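Local coordinates for salivary protein FS50 (Xenopsylla cheopis, PDB 5K6D) that inhibits the host voltage-gated sodium channel Nav1.5 as a secreted, disulfide-rich toxin of flea saliva, at residues W2-K10 with H48-S56; L25-K33 with Q66-K76. One frame throughout, in Å; residues are numbered along the deposited sequence.

Contact 1 of 2, residues W2-K10 with H48-S56; sequences WKVSERCLK and HCTGVCLGS
The W2 indole meets C53 at its edge: C53 O lies near the ring plane, 3.4 Å from W2 CZ2, while V4 CG1 covers one face, offset toward the rim. The fold is a cysteine-stabilised alpha-beta one, with C49-C75 among its defining links and C8-C53 an extra tie. A second flat group, the H48 imidazole, carries V52 CB over one face and has R7 O in plane at its edge. V52 CG1 also sits over one face of the R7 guanidinium, 3.8 Å from R7 NH1. Between the W2/V4 and H48/V52 contacts lies the C8-C53 disulfide (chi3 94°), which ties helix 6-10 to the loop just beyond helix 38-51. C53 SG is turned anti to its carbonyl carbon (chi1 -62°) and reaches C8 SG at 2.0 Å. H48 NE2 donates to C8 O at 2.8 Å, a straight bond (174°) onto a carbonyl lone pair that, with V52 CB, helps fix the rotation of the imidazole. S5 caps helix 6-10, its OG accepting from C8 N at 3.0 Å. Two waters bridge the segments' backbones: one donates to both K3 O and C53 O, and the other accepts from S5 N while donating to V52 O at 2.9 Å.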
loop_
_atom_site.group_PDB
_atom_site.type_symbol
_atom_site.label_atom_id
_atom_site.label_comp_id
_atom_site.label_asym_id
_atom_site.label_seq_id
_atom_site.Cartn_x
_atom_site.Cartn_y
_atom_site.Cartn_z
ATOM N N TRP A 2 -11.765 -2.304 -7.866
ATOM C CA TRP A 2 -10.399 -2.788 -7.750
ATOM C C TRP A 2 -10.338 -3.904 -6.731
ATOM O O TRP A 2 -10.754 -3.735 -5.584
ATOM C CB TRP A 2 -9.468 -1.648 -7.352
ATOM C CG TRP A 2 -8.006 -1.959 -7.375
ATOM C CD1 TRP A 2 -7.371 -2.966 -8.045
ATOM C CD2 TRP A 2 -6.994 -1.234 -6.686
ATOM N NE1 TRP A 2 -6.014 -2.906 -7.809
ATOM C CE2 TRP A 2 -5.761 -1.846 -6.978
ATOM C CE3 TRP A 2 -7.010 -0.120 -5.846
ATOM C CZ2 TRP A 2 -4.566 -1.382 -6.453
ATOM C CZ3 TRP A 2 -5.831 0.337 -5.332
ATOM C CH2 TRP A 2 -4.622 -0.287 -5.634
ATOM N N LYS A 3 -9.827 -5.046 -7.164
ATOM C CA LYS A 3 -9.578 -6.156 -6.259
ATOM C C LYS A 3 -8.083 -6.310 -6.022
ATOM O O LYS A 3 -7.283 -6.204 -6.957
ATOM C CB LYS A 3 -10.156 -7.455 -6.811
ATOM C CG LYS A 3 -11.669 -7.437 -6.944
ATOM C CD LYS A 3 -12.210 -8.822 -7.255
ATOM C CE LYS A 3 -13.676 -8.767 -7.643
ATOM N NZ LYS A 3 -13.878 -8.007 -8.909
ATOM N N VAL A 4 -7.709 -6.550 -4.772
ATOM C CA VAL A 4 -6.308 -6.736 -4.411
ATOM C C VAL A 4 -6.176 -7.984 -3.551
ATOM O O VAL A 4 -7.168 -8.552 -3.089
ATOM C CB VAL A 4 -5.735 -5.518 -3.648
ATOM C CG1 VAL A 4 -5.787 -4.256 -4.513
ATOM C CG2 VAL A 4 -6.477 -5.302 -2.333
ATOM N N SER A 5 -4.942 -8.421 -3.329
ATOM C CA SER A 5 -4.706 -9.642 -2.563
ATOM C C SER A 5 -4.528 -9.375 -1.069
ATOM O O SER A 5 -4.270 -8.240 -0.653
ATOM C CB SER A 5 -3.469 -10.349 -3.095
ATOM O OG SER A 5 -2.324 -9.547 -2.856
ATOM N N GLU A 6 -4.632 -10.431 -0.264
ATOM C CA GLU A 6 -4.224 -10.337 1.131
ATOM C C GLU A 6 -2.793 -9.824 1.264
ATOM O O GLU A 6 -2.486 -9.022 2.144
ATOM C CB GLU A 6 -4.318 -11.690 1.826
ATOM C CG GLU A 6 -5.714 -12.230 1.982
ATOM C CD GLU A 6 -5.767 -13.484 2.843
ATOM O OE1 GLU A 6 -4.720 -14.113 3.082
ATOM O OE2 GLU A 6 -6.878 -13.843 3.299
ATOM N N ARG A 7 -1.907 -10.309 0.402
ATOM C CA ARG A 7 -0.521 -9.860 0.428
ATOM C C ARG A 7 -0.425 -8.353 0.266
ATOM O O ARG A 7 0.366 -7.697 0.939
ATOM C CB ARG A 7 0.280 -10.560 -0.658
ATOM C CG ARG A 7 0.478 -12.029 -0.396
ATOM C CD ARG A 7 1.208 -12.666 -1.549
ATOM N NE ARG A 7 2.609 -12.252 -1.631
ATOM C CZ ARG A 7 3.173 -11.649 -2.673
ATOM N NH1 ARG A 7 2.465 -11.324 -3.758
ATOM N NH2 ARG A 7 4.468 -11.374 -2.626
ATOM N N CYS A 8 -1.241 -7.803 -0.624
ATOM C CA CYS A 8 -1.292 -6.362 -0.791
ATOM C C CYS A 8 -1.644 -5.667 0.519
ATOM O O CYS A 8 -0.932 -4.747 0.950
ATOM C CB CYS A 8 -2.302 -6.004 -1.880
ATOM S SG CYS A 8 -2.782 -4.278 -1.953
ATOM N N LEU A 9 -2.728 -6.110 1.152
ATOM C CA LEU A 9 -3.285 -5.394 2.292
ATOM C C LEU A 9 -2.532 -5.648 3.593
ATOM O O LEU A 9 -2.170 -4.702 4.293
ATOM C CB LEU A 9 -4.762 -5.759 2.467
ATOM C CG LEU A 9 -5.676 -5.314 1.319
ATOM C CD1 LEU A 9 -7.098 -5.778 1.552
ATOM C CD2 LEU A 9 -5.645 -3.797 1.151
ATOM N N LYS A 10 -2.316 -6.912 3.944
ATOM C CA LYS A 10 -1.673 -7.190 5.234
ATOM C C LYS A 10 -0.193 -7.569 5.100
ATOM O O LYS A 10 0.508 -7.676 6.111
ATOM C CB LYS A 10 -2.440 -8.272 6.015
ATOM C CG LYS A 10 -2.473 -9.654 5.402
ATOM C CD LYS A 10 -3.252 -10.619 6.305
ATOM C CE LYS A 10 -3.229 -12.044 5.784
ATOM N NZ LYS A 10 -3.997 -12.944 6.689
ATOM N N HIS A 48 5.683 -1.971 -3.685
ATOM C CA HIS A 48 4.647 -2.849 -3.150
ATOM C C HIS A 48 3.323 -2.571 -3.867
ATOM O O HIS A 48 2.596 -3.493 -4.260
ATOM C CB HIS A 48 4.512 -2.662 -1.636
ATOM C CG HIS A 48 3.479 -3.540 -1.014
ATOM N ND1 HIS A 48 3.706 -4.861 -0.683
ATOM C CD2 HIS A 48 2.188 -3.279 -0.701
ATOM C CE1 HIS A 48 2.595 -5.367 -0.174
ATOM N NE2 HIS A 48 1.662 -4.429 -0.173
ATOM N N CYS A 49 3.033 -1.298 -4.075
ATOM C CA CYS A 49 1.793 -0.920 -4.735
ATOM C C CYS A 49 1.716 -1.394 -6.176
ATOM O O CYS A 49 0.685 -1.916 -6.596
ATOM C CB CYS A 49 1.596 0.594 -4.684
ATOM S SG CYS A 49 1.324 1.218 -3.012
ATOM N N THR A 50 2.787 -1.215 -6.945
ATOM C CA THR A 50 2.741 -1.630 -8.344
ATOM C C THR A 50 2.961 -3.134 -8.505
ATOM O O THR A 50 2.352 -3.770 -9.372
ATOM C CB THR A 50 3.783 -0.899 -9.204
ATOM O OG1 THR A 50 5.099 -1.195 -8.715
ATOM C CG2 THR A 50 3.549 0.616 -9.193
ATOM N N GLY A 51 3.839 -3.706 -7.683
ATOM C CA GLY A 51 4.240 -5.086 -7.855
ATOM C C GLY A 51 3.402 -6.113 -7.132
ATOM O O GLY A 51 3.368 -7.268 -7.546
ATOM N N VAL A 52 2.748 -5.711 -6.048
ATOM C CA VAL A 52 1.946 -6.643 -5.261
ATOM C C VAL A 52 0.467 -6.263 -5.314
ATOM O O VAL A 52 -0.373 -7.105 -5.621
ATOM C CB VAL A 52 2.448 -6.733 -3.788
ATOM C CG1 VAL A 52 1.592 -7.702 -2.989
ATOM C CG2 VAL A 52 3.921 -7.174 -3.747
ATOM N N CYS A 53 0.149 -4.998 -5.061
ATOM C CA CYS A 53 -1.236 -4.538 -5.195
ATOM C C CYS A 53 -1.678 -4.370 -6.652
ATOM O O CYS A 53 -2.866 -4.257 -6.918
ATOM C CB CYS A 53 -1.438 -3.217 -4.445
ATOM S SG CYS A 53 -1.146 -3.306 -2.652
ATOM N N LEU A 54 -0.722 -4.344 -7.578
ATOM C CA LEU A 54 -0.982 -4.180 -9.012
ATOM C C LEU A 54 -1.729 -2.880 -9.295
ATOM O O LEU A 54 -2.607 -2.807 -10.162
ATOM C CB LEU A 54 -1.745 -5.388 -9.565
ATOM C CG LEU A 54 -1.133 -6.755 -9.234
ATOM C CD1 LEU A 54 -1.950 -7.874 -9.862
ATOM C CD2 LEU A 54 0.323 -6.836 -9.669
ATOM N N GLY A 55 -1.355 -1.839 -8.559
ATOM C CA GLY A 55 -1.868 -0.503 -8.783
ATOM C C GLY A 55 -0.899 0.336 -9.597
ATOM O O GLY A 55 0.063 -0.181 -10.181
ATOM N N SER A 56 -1.142 1.639 -9.641
ATOM C CA SER A 56 -0.298 2.549 -10.414
ATOM C C SER A 56 0.880 3.091 -9.611
ATOM O O SER A 56 1.869 3.544 -10.179
ATOM C CB SER A 56 -1.132 3.713 -10.940
ATOM O OG SER A 56 -1.708 4.439 -9.864
HETATM O O HOH W 1 -4.706 -6.250 -7.682
HETATM O O HOH W 2 -3.191 -7.601 -5.541
#

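Contact 2 of 2, residues L25-K33 with Q66-K76; sequences LATAKGQCK and QKPNKEDCYCK
D72 reaches across to the turn that follows strand 26-28. Its CB packs 4.1 Å from T27 CG2; CG, anti to the D72 carbonyl carbon (chi1 -68°), comes beside K29 CA. OD1 accepts from G30 N at 2.8 Å, met on the anti side and out of the carboxylate plane. OD2 rests 3.7 Å from T27 CG2. One water links K29 NZ to OD1 and another links it to OD2, so the ammonium reaches the carboxylate through water, probably adding to the stability of the negative charge, while K29 CG packs directly on OD1. The G30 amide belongs to the type II turn A28-Q31, whose third residue, G30, has positive phi. Beyond the turn, C32 N donates to E71 O at 2.9 Å. Strands 26-28 and 73-76 run antiparallel, 144° between their N-to-C directions: A26-C75 and A28-C73 form hydrogen-bonded pairs around the non-hydrogen-bonded pair T27-Y74. T27 and Y74 share one face, where T27 OG1 lies 3.6 Å from Y74 CE2. On the other, A28, C73 and C75 face helix 38-51, with C73 and C75 disulfide-bonded to it, the hallmark of the cysteine-stabilised alpha-beta motif, while A26 and C75 pack against W2; strand 57-60 flanks strand 73-76 on its other side.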
loop_
_atom_site.group_PDB
_atom_site.type_symbol
_atom_site.label_atom_id
_atom_site.label_comp_id
_atom_site.label_asym_id
_atom_site.label_seq_id
_atom_site.Cartn_x
_atom_site.Cartn_y
_atom_site.Cartn_z
ATOM N N LEU A 25 -8.175 4.255 -2.048
ATOM C CA LEU A 25 -6.838 3.680 -2.018
ATOM C C LEU A 25 -6.844 2.355 -1.272
ATOM O O LEU A 25 -7.705 2.130 -0.411
ATOM C CB LEU A 25 -5.861 4.639 -1.342
ATOM C CG LEU A 25 -5.816 6.052 -1.922
ATOM C CD1 LEU A 25 -4.792 6.896 -1.167
ATOM C CD2 LEU A 25 -5.511 6.021 -3.416
ATOM N N ALA A 26 -5.890 1.488 -1.600
ATOM C CA ALA A 26 -5.653 0.265 -0.841
ATOM C C ALA A 26 -4.674 0.544 0.286
ATOM O O ALA A 26 -3.581 1.080 0.049
ATOM C CB ALA A 26 -5.121 -0.826 -1.737
ATOM N N THR A 27 -5.038 0.162 1.503
ATOM C CA THR A 27 -4.118 0.307 2.615
ATOM C C THR A 27 -3.199 -0.904 2.704
ATOM O O THR A 27 -3.622 -2.004 3.079
ATOM C CB THR A 27 -4.856 0.480 3.934
ATOM O OG1 THR A 27 -5.689 1.644 3.850
ATOM C CG2 THR A 27 -3.863 0.635 5.079
ATOM N N ALA A 28 -1.944 -0.694 2.324
ATOM C CA ALA A 28 -0.901 -1.700 2.457
ATOM C C ALA A 28 -0.269 -1.507 3.824
ATOM O O ALA A 28 0.662 -0.715 4.006
ATOM C CB ALA A 28 0.114 -1.572 1.342
ATOM N N LYS A 29 -0.831 -2.207 4.792
ATOM C CA LYS A 29 -0.473 -2.023 6.179
ATOM C C LYS A 29 1.013 -2.260 6.429
ATOM O O LYS A 29 1.587 -3.245 5.950
ATOM C CB LYS A 29 -1.294 -2.968 7.048
ATOM C CG LYS A 29 -1.091 -2.779 8.533
ATOM C CD LYS A 29 -2.000 -3.712 9.310
ATOM C CE LYS A 29 -1.867 -3.514 10.811
ATOM N NZ LYS A 29 -2.334 -2.166 11.238
ATOM N N GLY A 30 1.628 -1.352 7.178
ATOM C CA GLY A 30 2.975 -1.548 7.685
ATOM C C GLY A 30 4.142 -1.371 6.736
ATOM O O GLY A 30 5.294 -1.450 7.171
ATOM N N GLN A 31 3.893 -1.107 5.457
ATOM C CA GLN A 31 5.005 -1.095 4.503
ATOM C C GLN A 31 5.961 0.072 4.736
ATOM O O GLN A 31 7.107 0.021 4.298
ATOM C CB GLN A 31 4.505 -1.055 3.059
ATOM C CG GLN A 31 3.678 -2.262 2.641
ATOM C CD GLN A 31 4.487 -3.536 2.582
ATOM O OE1 GLN A 31 5.685 -3.517 2.267
ATOM N NE2 GLN A 31 3.856 -4.653 2.900
ATOM N N CYS A 32 5.504 1.113 5.431
ATOM C CA CYS A 32 6.342 2.283 5.683
ATOM C C CYS A 32 6.841 2.364 7.126
ATOM O O CYS A 32 7.258 3.430 7.584
ATOM C CB CYS A 32 5.576 3.555 5.314
ATOM S SG CYS A 32 5.118 3.615 3.570
ATOM N N LYS A 33 6.825 1.240 7.835
ATOM C CA LYS A 33 7.308 1.216 9.212
ATOM C C LYS A 33 8.831 1.206 9.265
ATOM O O LYS A 33 9.501 0.943 8.270
ATOM C CB LYS A 33 6.755 0.001 9.959
ATOM C CG LYS A 33 7.381 -1.320 9.551
ATOM C CD LYS A 33 6.652 -2.498 10.182
ATOM C CE LYS A 33 7.239 -3.818 9.706
ATOM N NZ LYS A 33 6.508 -4.989 10.260
ATOM N N GLN A 66 -7.050 10.759 4.113
ATOM C CA GLN A 66 -6.909 9.697 3.136
ATOM C C GLN A 66 -5.725 8.780 3.438
ATOM O O GLN A 66 -5.748 7.600 3.098
ATOM C CB GLN A 66 -6.748 10.302 1.748
ATOM C CG GLN A 66 -6.696 9.308 0.633
ATOM C CD GLN A 66 -6.359 9.961 -0.674
ATOM O OE1 GLN A 66 -5.352 10.660 -0.793
ATOM N NE2 GLN A 66 -7.203 9.750 -1.671
ATOM N N LYS A 67 -4.675 9.324 4.050
ATOM C CA LYS A 67 -3.457 8.561 4.305
ATOM C C LYS A 67 -3.021 8.795 5.753
ATOM O O LYS A 67 -1.986 9.410 6.005
ATOM C CB LYS A 67 -2.350 8.964 3.323
ATOM C CG LYS A 67 -2.759 8.887 1.852
ATOM C CD LYS A 67 -1.577 9.125 0.920
ATOM C CE LYS A 67 -0.782 10.351 1.331
ATOM N NZ LYS A 67 -1.239 11.563 0.594
ATOM N N PRO A 68 -3.821 8.307 6.718
ATOM C CA PRO A 68 -3.669 8.765 8.109
ATOM C C PRO A 68 -2.477 8.199 8.878
ATOM O O PRO A 68 -1.992 8.871 9.787
ATOM C CB PRO A 68 -4.974 8.308 8.770
ATOM C CG PRO A 68 -5.409 7.143 7.958
ATOM C CD PRO A 68 -5.028 7.481 6.543
ATOM N N ASN A 69 -2.019 6.998 8.534
ATOM C CA ASN A 69 -1.017 6.306 9.338
ATOM C C ASN A 69 0.348 6.311 8.658
ATOM O O ASN A 69 0.507 5.728 7.593
ATOM C CB ASN A 69 -1.479 4.869 9.594
ATOM C CG ASN A 69 -0.626 4.147 10.620
ATOM O OD1 ASN A 69 0.554 4.451 10.802
ATOM N ND2 ASN A 69 -1.225 3.177 11.302
ATOM N N LYS A 70 1.334 6.938 9.288
ATOM C CA LYS A 70 2.663 7.072 8.693
ATOM C C LYS A 70 3.370 5.734 8.478
ATOM O O LYS A 70 4.306 5.653 7.683
ATOM C CB LYS A 70 3.541 7.981 9.555
ATOM C CG LYS A 70 3.906 7.406 10.911
ATOM C CD LYS A 70 4.672 8.424 11.742
ATOM C CE LYS A 70 4.724 8.022 13.212
ATOM N NZ LYS A 70 5.623 6.852 13.450
ATOM N N GLU A 71 2.936 4.691 9.179
ATOM C CA GLU A 71 3.536 3.368 9.001
ATOM C C GLU A 71 2.921 2.612 7.832
ATOM O O GLU A 71 3.456 1.588 7.412
ATOM C CB GLU A 71 3.397 2.537 10.277
ATOM C CG GLU A 71 4.104 3.140 11.480
ATOM C CD GLU A 71 4.175 2.192 12.663
ATOM O OE1 GLU A 71 3.307 1.299 12.770
ATOM O OE2 GLU A 71 5.102 2.340 13.485
ATOM N N ASP A 72 1.802 3.113 7.324
ATOM C CA ASP A 72 1.103 2.443 6.239
ATOM C C ASP A 72 1.413 3.076 4.891
ATOM O O ASP A 72 1.802 4.239 4.793
ATOM C CB ASP A 72 -0.412 2.438 6.477
ATOM C CG ASP A 72 -0.823 1.568 7.654
ATOM O OD1 ASP A 72 -0.012 0.745 8.135
ATOM O OD2 ASP A 72 -1.986 1.711 8.100
ATOM N N CYS A 73 1.236 2.263 3.863
ATOM C CA CYS A 73 1.438 2.631 2.478
ATOM C C CYS A 73 0.066 2.639 1.817
ATOM O O CYS A 73 -0.717 1.728 2.047
ATOM C CB CYS A 73 2.388 1.622 1.842
ATOM S SG CYS A 73 2.522 1.591 0.051
ATOM N N TYR A 74 -0.227 3.657 1.014
ATOM C CA TYR A 74 -1.551 3.820 0.421
ATOM C C TYR A 74 -1.430 3.769 -1.094
ATOM O O TYR A 74 -0.810 4.644 -1.714
ATOM C CB TYR A 74 -2.192 5.126 0.903
ATOM C CG TYR A 74 -2.378 5.120 2.405
ATOM C CD1 TYR A 74 -1.367 5.547 3.254
ATOM C CD2 TYR A 74 -3.563 4.658 2.974
ATOM C CE1 TYR A 74 -1.527 5.512 4.629
ATOM C CE2 TYR A 74 -3.734 4.632 4.345
ATOM C CZ TYR A 74 -2.717 5.067 5.163
ATOM O OH TYR A 74 -2.863 5.052 6.536
ATOM N N CYS A 75 -2.016 2.721 -1.674
ATOM C CA CYS A 75 -1.856 2.425 -3.089
ATOM C C CYS A 75 -3.031 2.882 -3.926
ATOM O O CYS A 75 -4.188 2.669 -3.565
ATOM C CB CYS A 75 -1.671 0.924 -3.299
ATOM S SG CYS A 75 -0.307 0.189 -2.393
ATOM N N LYS A 76 -2.711 3.475 -5.066
ATOM C CA LYS A 76 -3.691 3.925 -6.036
ATOM C C LYS A 76 -3.889 2.881 -7.133
ATOM O O LYS A 76 -2.931 2.231 -7.556
ATOM C CB LYS A 76 -3.226 5.248 -6.644
ATOM C CG LYS A 76 -4.287 6.012 -7.410
ATOM C CD LYS A 76 -3.764 7.363 -7.909
ATOM C CE LYS A 76 -2.721 7.966 -6.972
ATOM N NZ LYS A 76 -2.691 9.461 -7.062
HETATM O O HOH W 3 -3.578 -0.325 9.161
HETATM O O HOH W 4 -0.231 -0.312 10.620
HETATM O O HOH W 5 6.943 5.917 9.160
#

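In the fold
From the N terminus, segment 2-10 opens contact 1, and segment 25-33 opens contact 2 before contact 1 closes at 48-56; contact 2 closes last, at 66-76. Because the segments alternate, the two loops cross and neither nests inside the other. The loop closed by contact 1 spans 37 residues and includes strand 26-28; the 32-residue loop of contact 2 includes all of helix 38-51 and strand 57-60. Their centres lie about 11 Å apart. The C49-C75 disulfide joins them directly, S56 N probably donates to K76 O, and L9 CD2 packs on T27 O. Contact 1 thus fastens the N-terminal segment to the helix end, and contact 2 builds part of the sheet covering that helix.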